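Local coordinates for esterase LipW (Mycobacterium marinum, PDB 3QH4), which probably hydrolyses ester bonds, as an esterase of the alpha/beta hydrolase fold, at residues 141-146 against 185-190; 288-293 against 301-306. One frame throughout, in Å; residues are numbered along the deposited sequence.

Overall arrangement
The two contacts lie on opposite sides of the chain's centre, about 24 Å apart between their centres, with nearest atoms about 7 Å apart and no touch between them. In contact 1, residues 141-146 of helix 134-148 meet the loop that leads into strand 189-193; in contact 2, the short helix 290-293, just after His-288, meets helix 298-315. Ile-188 and Phe-189, in segment 185-190, touch that same long helix nearer its C-terminal end. Contact 2 is the one close to the probable active site: His-288 hydrogen-bonds Ser-166 and Asp-258 in charge-relay geometry, and Asp-291 hydrogen-bonds His-193 at the end of strand 189-193, the strand that contact 1 leads into.

Contact 1 of 2, residues 141-146 against 185-190; sequences EVLTWV and PPVIFQ
Leu-143 lays its CD2 methyl against the pyrrolidine ring of Pro-185, meeting the ring at its CD and CG corner. The closest pair is Leu-143 CD2 to Pro-185 CD at 3.6 Å, and the same methyl stands 3.9 Å from Pro-185 CG. The two side chains run past each other in opposite directions, so the touch is alongside rather than end on. Leu-143 holds CG anti to its own nitrogen (chi1 -176°), which sends the fork out from the helix toward the loop. The other branch reaches further along the loop, where Leu-143 CD1 comes within 4.3 Å of Val-187 CG2, a looser touch. All of this is apolar, and only 134 Å² is buried in total. Leu-143 and Val-187 also both rest on Val-162 of strand 160-165, so the leucine lies where helix 134-148, that strand and the incoming loop come together. On the other flank of the helix Val-142 and Trp-145 pack on strand 59-66, while beyond Val-187 the chain joins the central sheet as strand 189-193, beside strand 160-165.

Contact 2 of 2, residues 288-293 against 301-306; sequences HGFDSL and QRLFAM
Asp-291 and Leu-303 form the tight part of this contact: the CD2 methyl of Leu-303 sits 3.5 Å from Asp-291 CG and 3.7 Å from Asp-291 CB. The leucine has CG anti to its backbone nitrogen (chi1 171°) and points from helix 298-315 toward the short helix 290-293. The same methyl lies 4.1 Å from Phe-290 CZ, approaching that ring at a slant, so one branch of Leu-303 meets both the aspartate and the phenylalanine. Phe-304 meets the aspartate obliquely with CE1 and CZ: its CE1 is 3.7 Å from Asp-291 OD2, and its CZ is 4.0 Å from Asp-291 CB. Carboxylate and ring are steeply turned, their planes 77° apart. Asp-291 OD1 is hydrogen-bonded to His-193 NE2, which anchors the buried carboxylate from outside the contact; a nearby negative charge could favour a protonated His-193. At the edge of the Phe-304 ring, in its plane, lies Gln-301 NE2, hydrogen-bonded to Pro-295 O, while Gln-301 OE1 pairs with Arg-114 NH2.

Toward solvent the pairing gives out. Ser-292 is exposed and turns away from the long helix, while exposed Arg-302 makes no contact with the short helix. Gly-289 occupies the N-cap position of helix 290-293, directly after His-288. A histidine loop running into a short helix packed on the C-terminal helix fits the alpha/beta hydrolase fold, with His-288 hydrogen-bonded to Ser-166 and Asp-258 as in a Ser-His-Asp catalytic triad.

Contact 1 of 2, residues 141-146 against 185-190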
ATOM      1  N   GLU A 141       7.552  12.506   6.702  1.00  8.36           N
ATOM      2  CA  GLU A 141       8.959  12.867   6.728  1.00 10.37           C
ATOM      3  C   GLU A 141       9.600  12.563   5.373  1.00  9.95           C
ATOM      4  O   GLU A 141      10.339  13.410   4.826  1.00  8.96           O
ATOM      5  CB  GLU A 141       9.659  12.093   7.853  1.00 11.28           C
ATOM      6  CG  GLU A 141      11.111  12.473   8.073  1.00 18.93           C
ATOM      7  CD  GLU A 141      11.311  13.658   9.025  1.00 27.25           C
ATOM      8  OE1 GLU A 141      10.340  14.397   9.336  1.00 32.47           O
ATOM      9  OE2 GLU A 141      12.466  13.846   9.461  1.00 31.81           O
ATOM     10  N   VAL A 142       9.288  11.383   4.816  1.00  7.99           N
ATOM     11  CA  VAL A 142       9.857  11.005   3.528  1.00  7.55           C
ATOM     12  C   VAL A 142       9.325  11.894   2.420  1.00  7.74           C
ATOM     13  O   VAL A 142      10.101  12.389   1.607  1.00  9.29           O
ATOM     14  CB  VAL A 142       9.665   9.504   3.196  1.00  7.31           C
ATOM     15  CG1 VAL A 142      10.151   9.183   1.750  1.00  6.01           C
ATOM     16  CG2 VAL A 142      10.442   8.674   4.217  1.00  5.71           C
ATOM     17  N   LEU A 143       8.020  12.122   2.399  1.00  7.54           N
ATOM     18  CA  LEU A 143       7.454  12.978   1.351  1.00  8.09           C
ATOM     19  C   LEU A 143       8.072  14.397   1.375  1.00  9.13           C
ATOM     20  O   LEU A 143       8.411  14.941   0.323  1.00  9.57           O
ATOM     21  CB  LEU A 143       5.930  13.057   1.458  1.00  8.67           C
ATOM     22  CG  LEU A 143       5.284  13.860   0.305  1.00  9.62           C
ATOM     23  CD1 LEU A 143       3.984  13.152  -0.062  1.00 13.07           C
ATOM     24  CD2 LEU A 143       5.049  15.293   0.723  1.00 15.06           C
ATOM     25  N   THR A 144       8.211  14.984   2.564  1.00  8.80           N
ATOM     26  CA  THR A 144       8.833  16.327   2.699  1.00 10.32           C
ATOM     27  C   THR A 144      10.268  16.334   2.161  1.00 10.72           C
ATOM     28  O   THR A 144      10.693  17.284   1.486  1.00 11.53           O
ATOM     29  CB  THR A 144       8.782  16.794   4.188  1.00 10.42           C
ATOM     30  OG1 THR A 144       7.413  16.877   4.585  1.00 12.79           O
ATOM     31  CG2 THR A 144       9.450  18.187   4.369  1.00 14.83           C
ATOM     32  N   TRP A 145      10.998  15.262   2.456  1.00 10.24           N
ATOM     33  CA  TRP A 145      12.386  15.107   2.041  1.00 11.48           C
ATOM     34  C   TRP A 145      12.502  14.951   0.521  1.00 11.47           C
ATOM     35  O   TRP A 145      13.399  15.536  -0.109  1.00 12.43           O
ATOM     36  CB  TRP A 145      12.962  13.903   2.775  1.00 10.98           C
ATOM     37  CG  TRP A 145      14.344  13.485   2.420  1.00 13.43           C
ATOM     38  CD1 TRP A 145      15.511  13.932   2.994  1.00 13.88           C
ATOM     39  CD2 TRP A 145      14.723  12.467   1.480  1.00 14.89           C
ATOM     40  NE1 TRP A 145      16.587  13.272   2.451  1.00 14.24           N
ATOM     41  CE2 TRP A 145      16.139  12.358   1.535  1.00 15.99           C
ATOM     42  CE3 TRP A 145      14.010  11.619   0.615  1.00 13.38           C
ATOM     43  CZ2 TRP A 145      16.849  11.461   0.740  1.00 15.53           C
ATOM     44  CZ3 TRP A 145      14.710  10.734  -0.162  1.00 14.50           C
ATOM     45  CH2 TRP A 145      16.117  10.649  -0.096  1.00 14.02           C
ATOM     46  N   VAL A 146      11.573  14.201  -0.077  1.00 10.64           N
ATOM     47  CA  VAL A 146      11.522  14.023  -1.521  1.00 10.54           C
ATOM     48  C   VAL A 146      11.369  15.372  -2.209  1.00 11.41           C
ATOM     49  O   VAL A 146      12.081  15.674  -3.162  1.00 12.13           O
ATOM     50  CB  VAL A 146      10.367  13.046  -1.912  1.00 10.32           C
ATOM     51  CG1 VAL A 146      10.026  13.123  -3.379  1.00 10.15           C
ATOM     52  CG2 VAL A 146      10.753  11.630  -1.478  1.00  8.39           C
ATOM     53  N   PRO A 185       3.203  19.352   0.531  1.00 14.79           N
ATOM     54  CA  PRO A 185       3.356  19.750  -0.881  1.00 14.92           C
ATOM     55  C   PRO A 185       2.260  19.152  -1.795  1.00 14.27           C
ATOM     56  O   PRO A 185       1.691  18.104  -1.463  1.00 14.03           O
ATOM     57  CB  PRO A 185       4.703  19.145  -1.260  1.00 14.92           C
ATOM     58  CG  PRO A 185       5.455  19.074   0.017  1.00 15.43           C
ATOM     59  CD  PRO A 185       4.455  18.793   1.079  1.00 15.40           C
ATOM     60  N   PRO A 186       1.973  19.794  -2.942  1.00 14.32           N
ATOM     61  CA  PRO A 186       0.874  19.258  -3.774  1.00 13.09           C
ATOM     62  C   PRO A 186       1.138  17.851  -4.316  1.00 12.45           C
ATOM     63  O   PRO A 186       2.276  17.498  -4.618  1.00 12.63           O
ATOM     64  CB  PRO A 186       0.750  20.250  -4.928  1.00 13.86           C
ATOM     65  CG  PRO A 186       1.686  21.403  -4.603  1.00 15.36           C
ATOM     66  CD  PRO A 186       2.505  21.089  -3.422  1.00 14.31           C
ATOM     67  N   VAL A 187       0.065  17.075  -4.443  1.00 11.17           N
ATOM     68  CA  VAL A 187       0.120  15.682  -4.929  1.00 10.07           C
ATOM     69  C   VAL A 187      -0.879  15.557  -6.076  1.00  9.67           C
ATOM     70  O   VAL A 187      -2.039  15.937  -5.926  1.00  9.85           O
ATOM     71  CB  VAL A 187      -0.262  14.695  -3.772  1.00 10.08           C
ATOM     72  CG1 VAL A 187      -0.595  13.290  -4.301  1.00  9.24           C
ATOM     73  CG2 VAL A 187       0.900  14.611  -2.730  1.00 10.23           C
ATOM     74  N   ILE A 188      -0.435  15.041  -7.225  1.00  9.00           N
ATOM     75  CA  ILE A 188      -1.290  15.019  -8.394  1.00  9.17           C
ATOM     76  C   ILE A 188      -2.038  13.706  -8.608  1.00  8.41           C
ATOM     77  O   ILE A 188      -2.943  13.629  -9.455  1.00  9.58           O
ATOM     78  CB  ILE A 188      -0.543  15.391  -9.693  1.00  9.51           C
ATOM     79  CG1 ILE A 188       0.506  14.327 -10.064  1.00  9.99           C
ATOM     80  CG2 ILE A 188       0.065  16.827  -9.554  1.00 12.07           C
ATOM     81  CD1 ILE A 188       1.086  14.527 -11.476  1.00 13.08           C
ATOM     82  N   PHE A 189      -1.683  12.676  -7.844  1.00  6.71           N
ATOM     83  CA  PHE A 189      -2.346  11.400  -8.044  1.00  5.82           C
ATOM     84  C   PHE A 189      -2.156  10.536  -6.823  1.00  6.08           C
ATOM     85  O   PHE A 189      -1.089  10.605  -6.191  1.00  6.68           O
ATOM     86  CB  PHE A 189      -1.748  10.670  -9.250  1.00  5.86           C
ATOM     87  CG  PHE A 189      -2.638   9.579  -9.797  1.00  6.58           C
ATOM     88  CD1 PHE A 189      -3.670   9.894 -10.682  1.00  5.69           C
ATOM     89  CD2 PHE A 189      -2.434   8.244  -9.434  1.00  6.80           C
ATOM     90  CE1 PHE A 189      -4.491   8.882 -11.203  1.00  4.15           C
ATOM     91  CE2 PHE A 189      -3.275   7.227  -9.913  1.00  6.39           C
ATOM     92  CZ  PHE A 189      -4.304   7.549 -10.813  1.00  6.43           C
ATOM     93  N   GLN A 190      -3.162   9.720  -6.508  1.00  4.95           N
ATOM     94  CA  GLN A 190      -3.003   8.706  -5.447  1.00  5.09           C
ATOM     95  C   GLN A 190      -3.374   7.331  -5.978  1.00  5.02           C
ATOM     96  O   GLN A 190      -4.446   7.135  -6.585  1.00  4.62           O
ATOM     97  CB  GLN A 190      -3.821   9.050  -4.178  1.00  6.81           C
ATOM     98  CG  GLN A 190      -5.337   9.146  -4.358  1.00  9.51           C
ATOM     99  CD  GLN A 190      -6.072   9.435  -3.033  1.00  8.36           C
ATOM    100  OE1 GLN A 190      -5.710   8.926  -1.958  1.00  8.49           O
ATOM    101  NE2 GLN A 190      -7.060  10.320  -3.107  1.00 12.97           N
TER

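Contact 2 of 2, residues 288-293 against 301-306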
ATOM      1  N   HIS A 288      -7.107 -11.026  -0.989  1.00  4.95           N
ATOM      2  CA  HIS A 288      -6.107 -10.021  -0.629  1.00  4.89           C
ATOM      3  C   HIS A 288      -4.692 -10.543  -0.863  1.00  5.32           C
ATOM      4  O   HIS A 288      -4.370 -11.685  -0.511  1.00  5.98           O
ATOM      5  CB  HIS A 288      -6.245  -9.673   0.850  1.00  6.39           C
ATOM      6  CG  HIS A 288      -5.624  -8.364   1.206  1.00  6.37           C
ATOM      7  ND1 HIS A 288      -6.213  -7.164   0.882  1.00  7.56           N
ATOM      8  CD2 HIS A 288      -4.488  -8.059   1.883  1.00 10.22           C
ATOM      9  CE1 HIS A 288      -5.471  -6.167   1.342  1.00  9.09           C
ATOM     10  NE2 HIS A 288      -4.426  -6.686   1.969  1.00  9.72           N
ATOM     11  N   GLY A 289      -3.860  -9.713  -1.461  1.00  4.97           N
ATOM     12  CA  GLY A 289      -2.453 -10.027  -1.636  1.00  5.08           C
ATOM     13  C   GLY A 289      -2.220 -10.862  -2.883  1.00  5.68           C
ATOM     14  O   GLY A 289      -1.129 -11.412  -3.031  1.00  5.93           O
ATOM     15  N   PHE A 290      -3.219 -10.947  -3.784  1.00  5.21           N
ATOM     16  CA  PHE A 290      -3.099 -11.820  -4.981  1.00  5.57           C
ATOM     17  C   PHE A 290      -1.847 -11.556  -5.816  1.00  6.22           C
ATOM     18  O   PHE A 290      -1.211 -12.502  -6.288  1.00  7.26           O
ATOM     19  CB  PHE A 290      -4.366 -11.794  -5.861  1.00  4.98           C
ATOM     20  CG  PHE A 290      -4.648 -10.453  -6.533  1.00  4.74           C
ATOM     21  CD1 PHE A 290      -5.453  -9.505  -5.881  1.00  4.82           C
ATOM     22  CD2 PHE A 290      -4.136 -10.164  -7.819  1.00  3.13           C
ATOM     23  CE1 PHE A 290      -5.761  -8.290  -6.495  1.00  4.83           C
ATOM     24  CE2 PHE A 290      -4.419  -8.960  -8.437  1.00  3.03           C
ATOM     25  CZ  PHE A 290      -5.230  -8.010  -7.770  1.00  4.85           C
ATOM     26  N   ASP A 291      -1.478 -10.286  -5.958  1.00  5.65           N
ATOM     27  CA  ASP A 291      -0.348  -9.934  -6.813  1.00  5.49           C
ATOM     28  C   ASP A 291       0.992 -10.224  -6.146  1.00  6.16           C
ATOM     29  O   ASP A 291       2.001 -10.345  -6.858  1.00  6.99           O
ATOM     30  CB  ASP A 291      -0.414  -8.479  -7.268  1.00  5.24           C
ATOM     31  CG  ASP A 291      -0.439  -7.522  -6.090  1.00  6.68           C
ATOM     32  OD1 ASP A 291      -1.374  -7.621  -5.270  1.00  7.16           O
ATOM     33  OD2 ASP A 291       0.508  -6.714  -5.956  1.00  7.09           O
ATOM     34  N   SER A 292       0.997 -10.360  -4.812  1.00  6.33           N
ATOM     35  CA  SER A 292       2.176 -10.834  -4.062  1.00  7.60           C
ATOM     36  C   SER A 292       2.296 -12.353  -4.090  1.00  8.36           C
ATOM     37  O   SER A 292       3.420 -12.902  -4.234  1.00  8.15           O
ATOM     38  CB  SER A 292       2.091 -10.342  -2.609  1.00  8.25           C
ATOM     39  OG  SER A 292       2.148  -8.923  -2.584  1.00  9.89           O
ATOM     40  N   LEU A 293       1.161 -13.038  -3.948  1.00  8.03           N
ATOM     41  CA  LEU A 293       1.115 -14.500  -3.974  1.00  9.65           C
ATOM     42  C   LEU A 293       1.513 -15.076  -5.329  1.00  9.39           C
ATOM     43  O   LEU A 293       2.195 -16.109  -5.381  1.00 10.07           O
ATOM     44  CB  LEU A 293      -0.274 -15.037  -3.570  1.00  9.09           C
ATOM     45  CG  LEU A 293      -0.686 -14.804  -2.099  1.00 11.52           C
ATOM     46  CD1 LEU A 293      -2.212 -14.846  -1.931  1.00 15.01           C
ATOM     47  CD2 LEU A 293      -0.020 -15.826  -1.150  1.00 15.08           C
ATOM     48  N   GLN A 301      -0.599  -9.485 -13.483  1.00  4.79           N
ATOM     49  CA  GLN A 301      -0.005  -8.672 -14.542  1.00  5.54           C
ATOM     50  C   GLN A 301      -0.936  -7.589 -15.038  1.00  5.08           C
ATOM     51  O   GLN A 301      -0.490  -6.469 -15.320  1.00  5.64           O
ATOM     52  CB  GLN A 301       0.484  -9.559 -15.698  1.00  5.07           C
ATOM     53  CG  GLN A 301       1.676 -10.444 -15.292  1.00  6.98           C
ATOM     54  CD  GLN A 301       2.992  -9.632 -15.212  1.00  6.68           C
ATOM     55  OE1 GLN A 301       3.367  -8.946 -16.178  1.00  8.01           O
ATOM     56  NE2 GLN A 301       3.676  -9.705 -14.069  1.00  7.23           N
ATOM     57  N   ARG A 302      -2.224  -7.910 -15.151  1.00  5.78           N
ATOM     58  CA  ARG A 302      -3.206  -6.882 -15.529  1.00  5.79           C
ATOM     59  C   ARG A 302      -3.271  -5.767 -14.480  1.00  5.03           C
ATOM     60  O   ARG A 302      -3.438  -4.602 -14.835  1.00  4.95           O
ATOM     61  CB  ARG A 302      -4.589  -7.505 -15.759  1.00  6.06           C
ATOM     62  CG  ARG A 302      -4.697  -8.249 -17.109  1.00  9.34           C
ATOM     63  CD  ARG A 302      -6.178  -8.572 -17.435  1.00 14.01           C
ATOM     64  NE  ARG A 302      -6.665  -9.682 -16.627  1.00 22.02           N
ATOM     65  CZ  ARG A 302      -6.648 -10.957 -17.025  1.00 24.70           C
ATOM     66  NH1 ARG A 302      -7.083 -11.913 -16.210  1.00 26.84           N
ATOM     67  NH2 ARG A 302      -6.170 -11.278 -18.228  1.00 23.87           N
ATOM     68  N   LEU A 303      -3.167  -6.129 -13.195  1.00  4.04           N
ATOM     69  CA  LEU A 303      -3.067  -5.108 -12.139  1.00  3.85           C
ATOM     70  C   LEU A 303      -1.862  -4.184 -12.379  1.00  4.84           C
ATOM     71  O   LEU A 303      -2.025  -2.960 -12.407  1.00  4.42           O
ATOM     72  CB  LEU A 303      -2.974  -5.773 -10.727  1.00  3.37           C
ATOM     73  CG  LEU A 303      -2.655  -4.706  -9.651  1.00  4.60           C
ATOM     74  CD1 LEU A 303      -3.866  -3.861  -9.332  1.00  4.35           C
ATOM     75  CD2 LEU A 303      -2.115  -5.411  -8.383  1.00  4.16           C
ATOM     76  N   PHE A 304      -0.668  -4.768 -12.537  1.00  4.73           N
ATOM     77  CA  PHE A 304       0.556  -3.979 -12.752  1.00  4.70           C
ATOM     78  C   PHE A 304       0.412  -3.064 -13.983  1.00  5.26           C
ATOM     79  O   PHE A 304       0.825  -1.917 -13.962  1.00  4.76           O
ATOM     80  CB  PHE A 304       1.792  -4.869 -12.890  1.00  5.63           C
ATOM     81  CG  PHE A 304       2.105  -5.722 -11.654  1.00  5.94           C
ATOM     82  CD1 PHE A 304       1.878  -5.249 -10.356  1.00  4.77           C
ATOM     83  CD2 PHE A 304       2.656  -6.988 -11.811  1.00  5.71           C
ATOM     84  CE1 PHE A 304       2.178  -6.060  -9.238  1.00  4.65           C
ATOM     85  CE2 PHE A 304       2.964  -7.802 -10.716  1.00  4.49           C
ATOM     86  CZ  PHE A 304       2.750  -7.324  -9.416  1.00  5.28           C
ATOM     87  N   ALA A 305      -0.178  -3.588 -15.051  1.00  5.23           N
ATOM     88  CA  ALA A 305      -0.279  -2.832 -16.302  1.00  4.43           C
ATOM     89  C   ALA A 305      -1.226  -1.663 -16.070  1.00  5.44           C
ATOM     90  O   ALA A 305      -0.963  -0.549 -16.553  1.00  6.15           O
ATOM     91  CB  ALA A 305      -0.760  -3.729 -17.426  1.00  5.30           C
ATOM     92  N   MET A 306      -2.308  -1.922 -15.317  1.00  5.27           N
ATOM     93  CA  MET A 306      -3.325  -0.919 -15.043  1.00  5.09           C
ATOM     94  C   MET A 306      -2.744   0.217 -14.205  1.00  5.64           C
ATOM     95  O   MET A 306      -2.995   1.405 -14.461  1.00  6.33           O
ATOM     96  CB  MET A 306      -4.517  -1.572 -14.327  1.00  4.28           C
ATOM     97  CG  MET A 306      -5.659  -0.632 -14.051  1.00  6.60           C
ATOM     98  SD  MET A 306      -6.985  -1.462 -13.154  1.00  6.41           S
ATOM     99  CE  MET A 306      -7.391  -2.756 -14.330  1.00  7.64           C
TER